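Long-range contacts in similar to hydroxylamine oxidoreductase (Kuenenia stuttgartiensis, PDB 6H5L), which probably acts as an oxidoreductase, a multiheme c-type cytochrome within an anammox reductase complex that carries electrons along an extended chain of hemes: residues Asp15-Thr20 with Thr145-Gly150; Asp30-Ser35 with Pro56-Glu61; Lys43-Gln48 with Pro182-Ala187. All blocks are in the same frame, centred on the assembly; numbering follows the deposited sequence.

Contact 1. Residues Asp15-Thr20 with Thr145-Gly150; sequences DLYKDT and TGEVCG. With HEC (heme c), chain E.
Glu147 reaches from the first turn of helix 146-152 to Leu16 in the N-terminal loop, and its side chain carries most of the contact. With CG anti to the carbonyl carbon (chi1 -53°), Glu147 CG rests against the branch of Leu16, 3.8 Å from Leu16 CG, with Leu16 CD1 slightly farther away. Beyond CG the chain is extended, and this carries the carboxylate to the loop backbone. There Glu147 OE2 accepts a hydrogen bond from Leu16 N at 2.9 Å, on the anti side of the carboxylate and 19° out of its plane; the N-H...O angle is 158°. The same oxygen also lies near the plane of the Tyr17 ring at its edge, with OE2 4.1 Å from Tyr17 CD1 and the ring and carboxylate planes close to perpendicular. Asp15 runs beside Glu147 in the same direction, which leaves Asp15 OD1 3.4 Å from Glu147 OE2, two like-charged acceptors close together. Lys29 makes a salt bridge with Asp15 OD1 and a long, weak ion pair with Glu147 OE2, and so plausibly offsets the repulsion. At the foot of the helix Thr145 is the N-cap, its OG1 accepting a weak bond from Glu147 N. Two residues after Glu147 comes Cys149, the first cysteine of a CxxCH heme-attachment motif, whose SG is bonded to heme CAB at 1.8 Å. The contact therefore fastens the N-terminal loop to the helix that carries the heme-attaching Cys149. Around it, Leu16 packs on Phe157, Phe160 and Leu161 of helix 154-161, Tyr17 lies on Tyr24 and Tyr28 of helix 22-28, and Thr145 and Glu147 both touch Asn57 of helix 56-59.

Contact 2. Residues Asp30-Ser35 with Pro56-Glu61; sequences DNVGLS and PNRHYE. With HEC (heme c), chain C.
Asn31, Val32 and Gly33 lie across Arg58 and His59 where an irregular loop of this multiheme c-type cytochrome passes over the short helix 56-59 and the turn that follows it. Hydrogen bonds dominate. The amide of Asn31, with CG anti to the backbone N (chi1 -179°), uses ND2 to hold two carbonyls at once, and both lie close to the amide plane: Tyr60 O at 3.1 Å from ND2, met on a lone pair in its carbonyl plane, and Asn57 O at the same distance from ND2, which stands above that carbonyl's plane. This double grip ties the loop to the helix and to the turn together. His59 ND1 donates to Gly33 O at 3.0 Å, nearly straight at 175°, in the ring plane and almost in line with the carbonyl bond. Glu61, extended beyond CG, brings OE2 to 2.6 Å from Leu34 N and is met on its anti side, well out of the carboxylate plane. The Arg58 guanidinium is fixed in rotation by several carbonyls: NH1 bonds to Ala26 O and only weakly to Asp30 O, and NE bonds to Gly37 O.

A second kind of contact is the packing of Val32 methyls on the guanidinium. Val32 CG1 sits over the centre of one face, 3.7 Å from Arg58 CZ, while Val32 CG2 lies near NE of that group and near His59 CE1.

The turn also meets heme and a neighbouring chain. Arg357 of the second subunit packs on Tyr60 and donates to Glu61 O, so this patch lies at a subunit interface. Tyr60 OH donates to heme O2A at 2.8 Å, the propionate oxygen lying at the edge of the ring, near its plane.

Contact 3. Residues Lys43-Gln48 with Pro182-Ala187; sequences KYFKAQ and PWYAEA
Phe45 of an extended loop meets Tyr184 and Ala185 on helix 182-189 in a buried edge-to-face aromatic contact close to a heme of this multiheme cytochrome. Early in the helix Trp183 turns from the loop to touch a heme and the ring of Phe446. Tyr184 comes next, with CG anti to the backbone N (chi1 -171°). Its edge is directed at one face of the Phe45 ring, the centroids 5.2 Å apart and the planes at 61°; Tyr184 CE1 comes within 3.6 Å of Phe45 CE2. The Tyr184 hydroxyl is a junction of polar contacts: Gln48 NE2, at the end of a chain extended beyond CG, donates to Tyr184 OH at 3.1 Å, with the oxygen lying near the amide plane, and Asp200 OD1 is hydrogen-bonded to the same hydroxyl. This pins the tyrosine ring at its far end while Phe45 meets its side. Ala185 follows, its CB directed at the loop. The methyl touches two loop residues: Ala185 CB is 3.5 Å from Phe45 CD1 and 4.0 Å from Tyr44 CB.

How the contacts relate
Contacts 1 and 3 are buried and are touched by no other protein chain, whereas contact 2 is only partly buried and reaches the second subunit. Loops 30-35 and 43-48 belong to the same link between helices 22-28 and 51-54, while 15-20 precedes helix 22-28. Contact 2 is the middle member: Asn57 and Pro56 touch Thr145 of contact 1, and Leu34 and His59 touch Gln48 and Ala47 of contact 3. Contacts 1 and 3 stay about 13 Å apart at their nearest atoms. Chemically, contact 1 rests on one carboxylate, contact 2 on a network of amide, imidazole and carboxylate bonds, and contact 3 on aromatic packing with one hydrogen bond between its segments.

Contact 1. Residues Asp15-Thr20 with Thr145-Gly150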
loop_
_atom_site.group_PDB
_atom_site.type_symbol
_atom_site.label_atom_id
_atom_site.label_comp_id
_atom_site.label_asym_id
_atom_site.label_seq_id
_atom_site.Cartn_x
_atom_site.Cartn_y
_atom_site.Cartn_z
ATOM N N ASP A 15 -4.583 -51.841 2.743
ATOM C CA ASP A 15 -3.925 -52.922 2.019
ATOM C C ASP A 15 -4.110 -52.686 0.527
ATOM O O ASP A 15 -5.233 -52.770 0.015
ATOM C CB ASP A 15 -4.493 -54.280 2.437
ATOM C CG ASP A 15 -3.842 -55.435 1.707
ATOM O OD1 ASP A 15 -2.596 -55.457 1.628
ATOM O OD2 ASP A 15 -4.576 -56.322 1.223
ATOM N N LEU A 16 -3.006 -52.391 -0.167
ATOM C CA LEU A 16 -3.060 -52.201 -1.613
ATOM C C LEU A 16 -3.445 -53.478 -2.345
ATOM O O LEU A 16 -3.986 -53.411 -3.454
ATOM C CB LEU A 16 -1.707 -51.703 -2.133
ATOM C CG LEU A 16 -1.402 -50.212 -2.036
ATOM C CD1 LEU A 16 0.044 -49.943 -2.423
ATOM C CD2 LEU A 16 -2.353 -49.427 -2.923
ATOM N N TYR A 17 -3.181 -54.642 -1.750
ATOM C CA TYR A 17 -3.413 -55.925 -2.399
ATOM C C TYR A 17 -4.679 -56.610 -1.895
ATOM O O TYR A 17 -4.743 -57.844 -1.851
ATOM C CB TYR A 17 -2.199 -56.830 -2.211
ATOM C CG TYR A 17 -0.955 -56.282 -2.870
ATOM C CD1 TYR A 17 -0.155 -55.351 -2.220
ATOM C CD2 TYR A 17 -0.596 -56.675 -4.151
ATOM C CE1 TYR A 17 0.975 -54.839 -2.823
ATOM C CE2 TYR A 17 0.534 -56.169 -4.763
ATOM C CZ TYR A 17 1.315 -55.252 -4.095
ATOM O OH TYR A 17 2.440 -54.747 -4.703
ATOM N N LYS A 18 -5.683 -55.827 -1.505
ATOM C CA LYS A 18 -6.959 -56.384 -1.085
ATOM C C LYS A 18 -7.634 -57.099 -2.248
ATOM O O LYS A 18 -7.600 -56.631 -3.389
ATOM C CB LYS A 18 -7.865 -55.275 -0.551
ATOM C CG LYS A 18 -9.155 -55.761 0.078
ATOM C CD LYS A 18 -10.183 -54.645 0.170
ATOM C CE LYS A 18 -11.509 -55.176 0.687
ATOM N NZ LYS A 18 -12.614 -54.193 0.520
ATOM N N ASP A 19 -8.235 -58.250 -1.948
ATOM C CA ASP A 19 -8.967 -59.052 -2.933
ATOM C C ASP A 19 -8.038 -59.589 -4.022
ATOM O O ASP A 19 -8.419 -59.707 -5.187
ATOM C CB ASP A 19 -10.124 -58.254 -3.545
ATOM C CG ASP A 19 -11.179 -57.873 -2.520
ATOM O OD1 ASP A 19 -11.528 -58.737 -1.696
ATOM O OD2 ASP A 19 -11.645 -56.713 -2.528
ATOM N N THR A 20 -6.804 -59.917 -3.640
ATOM C CA THR A 20 -5.864 -60.540 -4.554
ATOM C C THR A 20 -5.477 -61.918 -4.032
ATOM O O THR A 20 -5.306 -62.094 -2.822
ATOM C CB THR A 20 -4.601 -59.687 -4.741
ATOM O OG1 THR A 20 -4.059 -59.350 -3.461
ATOM C CG2 THR A 20 -4.937 -58.410 -5.503
ATOM N N THR A 145 4.995 -46.692 1.321
ATOM C CA THR A 145 4.073 -46.997 0.241
ATOM C C THR A 145 2.739 -46.308 0.503
ATOM O O THR A 145 2.551 -45.629 1.512
ATOM C CB THR A 145 3.868 -48.502 0.100
ATOM O OG1 THR A 145 3.310 -49.016 1.312
ATOM C CG2 THR A 145 5.200 -49.187 -0.173
ATOM N N GLY A 146 1.798 -46.490 -0.424
ATOM C CA GLY A 146 0.464 -45.949 -0.263
ATOM C C GLY A 146 -0.256 -46.492 0.953
ATOM O O GLY A 146 -1.192 -45.855 1.454
ATOM N N GLU A 147 0.167 -47.657 1.446
ATOM C CA GLU A 147 -0.431 -48.246 2.638
ATOM C C GLU A 147 -0.125 -47.429 3.888
ATOM O O GLU A 147 -0.962 -47.350 4.794
ATOM C CB GLU A 147 0.056 -49.685 2.796
ATOM C CG GLU A 147 -0.148 -50.532 1.540
ATOM C CD GLU A 147 0.201 -51.990 1.749
ATOM O OE1 GLU A 147 1.072 -52.264 2.599
ATOM O OE2 GLU A 147 -0.397 -52.858 1.071
ATOM N N VAL A 148 1.058 -46.817 3.957
ATOM C CA VAL A 148 1.358 -45.909 5.060
ATOM C C VAL A 148 0.544 -44.628 4.925
ATOM O O VAL A 148 -0.053 -44.146 5.895
ATOM C CB VAL A 148 2.868 -45.614 5.116
ATOM C CG1 VAL A 148 3.168 -44.536 6.151
ATOM C CG2 VAL A 148 3.645 -46.880 5.421
ATOM N N CYS A 149 0.519 -44.053 3.720
ATOM C CA CYS A 149 -0.269 -42.848 3.478
ATOM C C CYS A 149 -1.745 -43.087 3.772
ATOM O O CYS A 149 -2.415 -42.232 4.365
ATOM C CB CYS A 149 -0.079 -42.380 2.036
ATOM S SG CYS A 149 1.622 -42.395 1.428
ATOM N N GLY A 150 -2.269 -44.247 3.370
ATOM C CA GLY A 150 -3.656 -44.584 3.648
ATOM C C GLY A 150 -3.982 -44.688 5.123
ATOM O O GLY A 150 -5.161 -44.637 5.494
HETATM FE FE HEC E . -0.616 -36.431 4.249
HETATM C CHA HEC E . -1.629 -33.182 4.014
HETATM C CHB HEC E . -0.413 -36.619 0.823
HETATM C CHC HEC E . 0.766 -39.571 4.488
HETATM C CHD HEC E . -1.529 -36.585 7.545
HETATM N NA HEC E . -0.938 -35.127 2.699
HETATM C C1A HEC E . -1.401 -33.831 2.819
HETATM C C2A HEC E . -1.604 -33.305 1.479
HETATM C C3A HEC E . -1.264 -34.261 0.607
HETATM C C4A HEC E . -0.842 -35.424 1.354
HETATM C CMA HEC E . -1.316 -34.152 -0.932
HETATM C CAA HEC E . -2.104 -31.894 1.098
HETATM C CBA HEC E . -1.127 -30.842 1.618
HETATM C CGA HEC E . -1.259 -29.568 0.826
HETATM O O1A HEC E . -1.983 -29.572 -0.202
HETATM O O2A HEC E . -0.636 -28.547 1.217
HETATM N NB HEC E . -0.026 -37.875 2.896
HETATM C C1B HEC E . 0.139 -37.656 1.543
HETATM C C2B HEC E . 0.996 -38.699 1.018
HETATM C C3B HEC E . 1.312 -39.520 2.027
HETATM C C4B HEC E . 0.683 -39.014 3.230
HETATM C CMB HEC E . 1.415 -38.827 -0.461
HETATM C CAB HEC E . 2.202 -40.779 1.964
HETATM C CBB HEC E . 3.672 -40.389 1.709
HETATM N NC HEC E . -0.455 -37.838 5.722
HETATM C C1C HEC E . 0.228 -39.037 5.640
HETATM C C2C HEC E . 0.446 -39.526 6.991
HETATM C C3C HEC E . -0.356 -38.808 7.792
HETATM C C4C HEC E . -0.828 -37.660 7.039
HETATM C CMC HEC E . 0.943 -40.959 7.299
HETATM C CAC HEC E . -0.571 -39.005 9.314
HETATM C CBC HEC E . 0.655 -38.499 10.105
HETATM N ND HEC E . -1.431 -35.080 5.585
HETATM C C1D HEC E . -1.769 -35.389 6.901
HETATM C C2D HEC E . -2.423 -34.242 7.487
HETATM C C3D HEC E . -2.455 -33.175 6.384
HETATM C C4D HEC E . -1.817 -33.786 5.239
HETATM C CMD HEC E . -2.970 -34.119 8.924
HETATM C CAD HEC E . -3.047 -31.751 6.479
HETATM C CBD HEC E . -4.557 -31.800 6.263
HETATM C CGD HEC E . -4.872 -32.319 4.884
HETATM O O1D HEC E . -5.244 -33.515 4.760
HETATM O O2D HEC E . -4.749 -31.536 3.907
#

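Contact 2. Residues Asp30-Ser35 with Pro56-Glu61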
loop_
_atom_site.group_PDB
_atom_site.type_symbol
_atom_site.label_atom_id
_atom_site.label_comp_id
_atom_site.label_asym_id
_atom_site.label_seq_id
_atom_site.Cartn_x
_atom_site.Cartn_y
_atom_site.Cartn_z
ATOM N N ASP A 30 5.139 -59.754 -1.338
ATOM C CA ASP A 30 6.122 -60.342 -0.434
ATOM C C ASP A 30 7.521 -59.832 -0.757
ATOM O O ASP A 30 7.941 -59.818 -1.918
ATOM C CB ASP A 30 6.076 -61.867 -0.519
ATOM C CG ASP A 30 4.832 -62.446 0.126
ATOM O OD1 ASP A 30 4.043 -61.669 0.707
ATOM O OD2 ASP A 30 4.646 -63.679 0.050
ATOM N N ASN A 31 8.240 -59.405 0.278
ATOM C CA ASN A 31 9.504 -58.700 0.084
ATOM C C ASN A 31 10.612 -59.694 -0.225
ATOM O O ASN A 31 11.171 -60.328 0.673
ATOM C CB ASN A 31 9.856 -57.864 1.308
ATOM C CG ASN A 31 11.153 -57.087 1.127
ATOM O OD1 ASN A 31 12.223 -57.542 1.531
ATOM N ND2 ASN A 31 11.060 -55.913 0.510
ATOM N N VAL A 32 10.926 -59.832 -1.509
ATOM C CA VAL A 32 12.233 -60.318 -1.923
ATOM C C VAL A 32 13.156 -59.110 -1.862
ATOM O O VAL A 32 12.695 -57.978 -1.672
ATOM C CB VAL A 32 12.203 -60.944 -3.329
ATOM C CG1 VAL A 32 11.168 -62.056 -3.390
ATOM C CG2 VAL A 32 11.918 -59.882 -4.377
ATOM N N GLY A 33 14.457 -59.326 -1.986
ATOM C CA GLY A 33 15.351 -58.189 -2.068
ATOM C C GLY A 33 15.436 -57.687 -3.492
ATOM O O GLY A 33 14.417 -57.584 -4.182
ATOM N N LEU A 34 16.642 -57.352 -3.939
ATOM C CA LEU A 34 16.943 -57.293 -5.361
ATOM C C LEU A 34 17.332 -58.660 -5.901
ATOM O O LEU A 34 17.784 -58.765 -7.046
ATOM C CB LEU A 34 18.060 -56.282 -5.631
ATOM C CG LEU A 34 17.709 -54.804 -5.458
ATOM C CD1 LEU A 34 18.927 -53.941 -5.738
ATOM C CD2 LEU A 34 16.556 -54.423 -6.372
ATOM N N SER A 35 17.163 -59.707 -5.089
ATOM C CA SER A 35 17.569 -61.067 -5.411
ATOM C C SER A 35 16.630 -61.759 -6.386
ATOM O O SER A 35 16.936 -62.870 -6.829
ATOM C CB SER A 35 17.661 -61.895 -4.125
ATOM O OG SER A 35 16.423 -61.896 -3.432
ATOM N N PRO A 56 8.513 -50.463 -3.353
ATOM C CA PRO A 56 9.207 -50.739 -2.081
ATOM C C PRO A 56 8.789 -52.035 -1.408
ATOM O O PRO A 56 9.656 -52.766 -0.912
ATOM C CB PRO A 56 8.851 -49.516 -1.221
ATOM C CG PRO A 56 8.465 -48.456 -2.202
ATOM C CD PRO A 56 7.793 -49.180 -3.322
ATOM N N ASN A 57 7.488 -52.336 -1.353
ATOM C CA ASN A 57 7.035 -53.554 -0.685
ATOM C C ASN A 57 7.747 -54.788 -1.222
ATOM O O ASN A 57 8.168 -55.658 -0.452
ATOM C CB ASN A 57 5.522 -53.715 -0.841
ATOM C CG ASN A 57 4.736 -52.891 0.163
ATOM O OD1 ASN A 57 5.237 -52.560 1.238
ATOM N ND2 ASN A 57 3.491 -52.571 -0.176
ATOM N N ARG A 58 7.903 -54.871 -2.541
ATOM C CA ARG A 58 8.485 -56.058 -3.150
ATOM C C ARG A 58 10.009 -56.033 -3.139
ATOM O O ARG A 58 10.633 -57.095 -3.053
ATOM C CB ARG A 58 7.970 -56.213 -4.579
ATOM C CG ARG A 58 8.569 -57.372 -5.367
ATOM C CD ARG A 58 8.061 -58.720 -4.889
ATOM N NE ARG A 58 8.558 -59.812 -5.720
ATOM C CZ ARG A 58 8.280 -61.094 -5.510
ATOM N NH1 ARG A 58 7.507 -61.446 -4.492
ATOM N NH2 ARG A 58 8.774 -62.023 -6.316
ATOM N N HIS A 59 10.631 -54.852 -3.210
ATOM C CA HIS A 59 12.047 -54.782 -3.547
ATOM C C HIS A 59 12.905 -53.877 -2.671
ATOM O O HIS A 59 14.110 -53.781 -2.926
ATOM C CB HIS A 59 12.216 -54.339 -5.011
ATOM C CG HIS A 59 11.753 -55.357 -6.007
ATOM N ND1 HIS A 59 12.257 -56.639 -6.048
ATOM C CD2 HIS A 59 10.839 -55.280 -7.004
ATOM C CE1 HIS A 59 11.667 -57.310 -7.022
ATOM N NE2 HIS A 59 10.806 -56.507 -7.620
ATOM N N TYR A 60 12.349 -53.210 -1.663
ATOM C CA TYR A 60 13.182 -52.334 -0.849
ATOM C C TYR A 60 14.082 -53.147 0.076
ATOM O O TYR A 60 13.691 -54.200 0.585
ATOM C CB TYR A 60 12.329 -51.368 -0.027
ATOM C CG TYR A 60 13.153 -50.364 0.749
ATOM C CD1 TYR A 60 13.814 -49.330 0.100
ATOM C CD2 TYR A 60 13.277 -50.455 2.129
ATOM C CE1 TYR A 60 14.573 -48.412 0.803
ATOM C CE2 TYR A 60 14.031 -49.540 2.842
ATOM C CZ TYR A 60 14.677 -48.520 2.172
ATOM O OH TYR A 60 15.430 -47.606 2.872
ATOM N N GLU A 61 15.298 -52.651 0.280
ATOM C CA GLU A 61 16.267 -53.222 1.201
ATOM C C GLU A 61 16.778 -52.134 2.130
ATOM O O GLU A 61 16.828 -50.960 1.747
ATOM C CB GLU A 61 17.448 -53.855 0.452
ATOM C CG GLU A 61 17.076 -55.054 -0.403
ATOM C CD GLU A 61 18.262 -55.613 -1.165
ATOM O OE1 GLU A 61 19.374 -55.063 -1.022
ATOM O OE2 GLU A 61 18.085 -56.601 -1.909
HETATM FE FE HEC C . 18.681 -40.237 7.556
HETATM C CHA HEC C . 19.374 -41.714 4.553
HETATM C CHB HEC C . 15.334 -40.872 7.099
HETATM C CHC HEC C . 18.070 -39.272 10.768
HETATM C CHD HEC C . 21.763 -38.771 7.665
HETATM N NA HEC C . 17.561 -41.153 6.110
HETATM C C1A HEC C . 18.045 -41.646 4.913
HETATM C C2A HEC C . 16.915 -42.080 4.113
HETATM C C3A HEC C . 15.800 -41.844 4.815
HETATM C C4A HEC C . 16.182 -41.257 6.085
HETATM C CMA HEC C . 14.353 -42.139 4.366
HETATM C CAA HEC C . 17.002 -42.696 2.697
HETATM C CBA HEC C . 16.878 -44.216 2.731
HETATM C CGA HEC C . 17.124 -44.746 1.342
HETATM O O1A HEC C . 17.561 -43.953 0.468
HETATM O O2A HEC C . 16.887 -45.958 1.104
HETATM N NB HEC C . 16.995 -40.034 8.698
HETATM C C1B HEC C . 15.734 -40.487 8.360
HETATM C C2B HEC C . 14.922 -40.495 9.561
HETATM C C3B HEC C . 15.677 -40.044 10.573
HETATM C C4B HEC C . 16.996 -39.751 10.050
HETATM C CMB HEC C . 13.438 -40.922 9.622
HETATM C CAB HEC C . 15.258 -39.868 12.049
HETATM C CBB HEC C . 14.999 -41.232 12.726
HETATM N NC HEC C . 19.705 -39.144 8.939
HETATM C C1C HEC C . 19.317 -38.990 10.255
HETATM C C2C HEC C . 20.478 -38.596 11.026
HETATM C C3C HEC C . 21.475 -38.342 10.156
HETATM C C4C HEC C . 21.025 -38.754 8.833
HETATM C CMC HEC C . 20.399 -38.179 12.516
HETATM C CAC HEC C . 22.895 -37.812 10.485
HETATM C CBC HEC C . 23.646 -38.735 11.470
HETATM N ND HEC C . 20.322 -40.227 6.279
HETATM C C1D HEC C . 21.521 -39.580 6.569
HETATM C C2D HEC C . 22.472 -39.900 5.526
HETATM C C3D HEC C . 21.728 -40.823 4.550
HETATM C C4D HEC C . 20.398 -40.968 5.102
HETATM C CMD HEC C . 23.932 -39.416 5.416
HETATM C CAD HEC C . 22.284 -41.461 3.257
HETATM C CBD HEC C . 22.496 -42.951 3.504
HETATM C CGD HEC C . 23.019 -43.642 2.273
HETATM O O1D HEC C . 23.192 -44.888 2.323
HETATM O O2D HEC C . 23.261 -42.958 1.246
#

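Contact 3. Residues Lys43-Gln48 with Pro182-Ala187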
loop_
_atom_site.group_PDB
_atom_site.type_symbol
_atom_site.label_atom_id
_atom_site.label_comp_id
_atom_site.label_asym_id
_atom_site.label_seq_id
_atom_site.Cartn_x
_atom_site.Cartn_y
_atom_site.Cartn_z
ATOM N N LYS A 43 11.091 -65.672 -11.124
ATOM C CA LYS A 43 12.287 -66.503 -11.076
ATOM C C LYS A 43 13.118 -66.436 -12.352
ATOM O O LYS A 43 14.178 -67.071 -12.417
ATOM C CB LYS A 43 11.889 -67.954 -10.800
ATOM C CG LYS A 43 11.168 -68.170 -9.476
ATOM C CD LYS A 43 12.081 -67.875 -8.294
ATOM C CE LYS A 43 11.412 -68.226 -6.975
ATOM N NZ LYS A 43 12.329 -68.050 -5.816
ATOM N N TYR A 44 12.665 -65.705 -13.366
ATOM C CA TYR A 44 13.358 -65.647 -14.645
ATOM C C TYR A 44 14.218 -64.403 -14.809
ATOM O O TYR A 44 14.977 -64.320 -15.780
ATOM C CB TYR A 44 12.346 -65.727 -15.795
ATOM C CG TYR A 44 11.661 -67.070 -15.907
ATOM C CD1 TYR A 44 10.625 -67.417 -15.050
ATOM C CD2 TYR A 44 12.051 -67.992 -16.872
ATOM C CE1 TYR A 44 9.998 -68.644 -15.148
ATOM C CE2 TYR A 44 11.427 -69.221 -16.980
ATOM C CZ TYR A 44 10.402 -69.542 -16.115
ATOM O OH TYR A 44 9.775 -70.763 -16.213
ATOM N N PHE A 45 14.122 -63.439 -13.896
ATOM C CA PHE A 45 14.934 -62.234 -13.964
ATOM C C PHE A 45 15.136 -61.700 -12.553
ATOM O O PHE A 45 14.575 -62.218 -11.583
ATOM C CB PHE A 45 14.293 -61.178 -14.873
ATOM C CG PHE A 45 13.029 -60.578 -14.317
ATOM C CD1 PHE A 45 11.811 -61.218 -14.478
ATOM C CD2 PHE A 45 13.061 -59.367 -13.644
ATOM C CE1 PHE A 45 10.649 -60.664 -13.972
ATOM C CE2 PHE A 45 11.904 -58.810 -13.135
ATOM C CZ PHE A 45 10.696 -59.458 -13.298
ATOM N N LYS A 46 15.952 -60.653 -12.447
ATOM C CA LYS A 46 16.172 -59.944 -11.197
ATOM C C LYS A 46 15.762 -58.490 -11.369
ATOM O O LYS A 46 15.819 -57.938 -12.471
ATOM C CB LYS A 46 17.637 -60.029 -10.746
ATOM C CG LYS A 46 18.097 -61.438 -10.417
ATOM C CD LYS A 46 19.424 -61.432 -9.679
ATOM C CE LYS A 46 19.834 -62.840 -9.280
ATOM N NZ LYS A 46 21.006 -62.837 -8.360
ATOM N N ALA A 47 15.337 -57.877 -10.270
ATOM C CA ALA A 47 14.844 -56.510 -10.321
ATOM C C ALA A 47 15.982 -55.525 -10.555
ATOM O O ALA A 47 17.125 -55.751 -10.147
ATOM C CB ALA A 47 14.114 -56.159 -9.027
ATOM N N GLN A 48 15.660 -54.422 -11.225
ATOM C CA GLN A 48 16.611 -53.331 -11.356
ATOM C C GLN A 48 16.819 -52.664 -9.999
ATOM O O GLN A 48 15.977 -52.755 -9.101
ATOM C CB GLN A 48 16.126 -52.315 -12.392
ATOM C CG GLN A 48 15.975 -52.892 -13.791
ATOM C CD GLN A 48 15.412 -51.892 -14.784
ATOM O OE1 GLN A 48 16.002 -50.840 -15.028
ATOM N NE2 GLN A 48 14.261 -52.218 -15.363
ATOM N N PRO A 182 5.595 -61.289 -20.914
ATOM C CA PRO A 182 6.756 -62.190 -20.966
ATOM C C PRO A 182 8.003 -61.563 -21.561
ATOM O O PRO A 182 9.105 -62.051 -21.284
ATOM C CB PRO A 182 6.253 -63.355 -21.828
ATOM C CG PRO A 182 5.207 -62.741 -22.698
ATOM C CD PRO A 182 4.539 -61.686 -21.860
ATOM N N TRP A 183 7.878 -60.504 -22.361
ATOM C CA TRP A 183 9.053 -59.917 -22.992
ATOM C C TRP A 183 9.861 -59.035 -22.049
ATOM O O TRP A 183 10.935 -58.564 -22.439
ATOM C CB TRP A 183 8.652 -59.120 -24.237
ATOM C CG TRP A 183 7.596 -58.081 -24.010
ATOM C CD1 TRP A 183 7.785 -56.790 -23.608
ATOM C CD2 TRP A 183 6.184 -58.239 -24.199
ATOM N NE1 TRP A 183 6.577 -56.138 -23.525
ATOM C CE2 TRP A 183 5.579 -57.006 -23.882
ATOM C CE3 TRP A 183 5.372 -59.306 -24.597
ATOM C CZ2 TRP A 183 4.201 -56.810 -23.956
ATOM C CZ3 TRP A 183 4.005 -59.110 -24.669
ATOM C CH2 TRP A 183 3.433 -57.872 -24.347
ATOM N N TYR A 184 9.385 -58.805 -20.824
ATOM C CA TYR A 184 10.208 -58.119 -19.834
ATOM C C TYR A 184 11.323 -59.034 -19.340
ATOM O O TYR A 184 12.503 -58.664 -19.370
ATOM C CB TYR A 184 9.339 -57.641 -18.666
ATOM C CG TYR A 184 10.045 -56.729 -17.677
ATOM C CD1 TYR A 184 10.905 -57.244 -16.712
ATOM C CD2 TYR A 184 9.836 -55.354 -17.695
ATOM C CE1 TYR A 184 11.548 -56.419 -15.809
ATOM C CE2 TYR A 184 10.474 -54.520 -16.790
ATOM C CZ TYR A 184 11.328 -55.061 -15.850
ATOM O OH TYR A 184 11.969 -54.246 -14.947
ATOM N N ALA A 185 10.963 -60.236 -18.882
ATOM C CA ALA A 185 11.965 -61.181 -18.399
ATOM C C ALA A 185 12.878 -61.648 -19.524
ATOM O O ALA A 185 14.072 -61.881 -19.307
ATOM C CB ALA A 185 11.281 -62.376 -17.738
ATOM N N GLU A 186 12.334 -61.795 -20.734
ATOM C CA GLU A 186 13.151 -62.225 -21.863
ATOM C C GLU A 186 14.233 -61.201 -22.177
ATOM O O GLU A 186 15.386 -61.565 -22.435
ATOM C CB GLU A 186 12.266 -62.467 -23.086
ATOM C CG GLU A 186 12.998 -63.034 -24.293
ATOM C CD GLU A 186 13.544 -64.429 -24.053
ATOM O OE1 GLU A 186 14.780 -64.603 -24.081
ATOM O OE2 GLU A 186 12.736 -65.355 -23.833
ATOM N N ALA A 187 13.882 -59.913 -22.160
ATOM C CA ALA A 187 14.887 -58.874 -22.367
ATOM C C ALA A 187 15.971 -58.933 -21.296
ATOM O O ALA A 187 17.154 -58.719 -21.588
ATOM C CB ALA A 187 14.224 -57.497 -22.396
#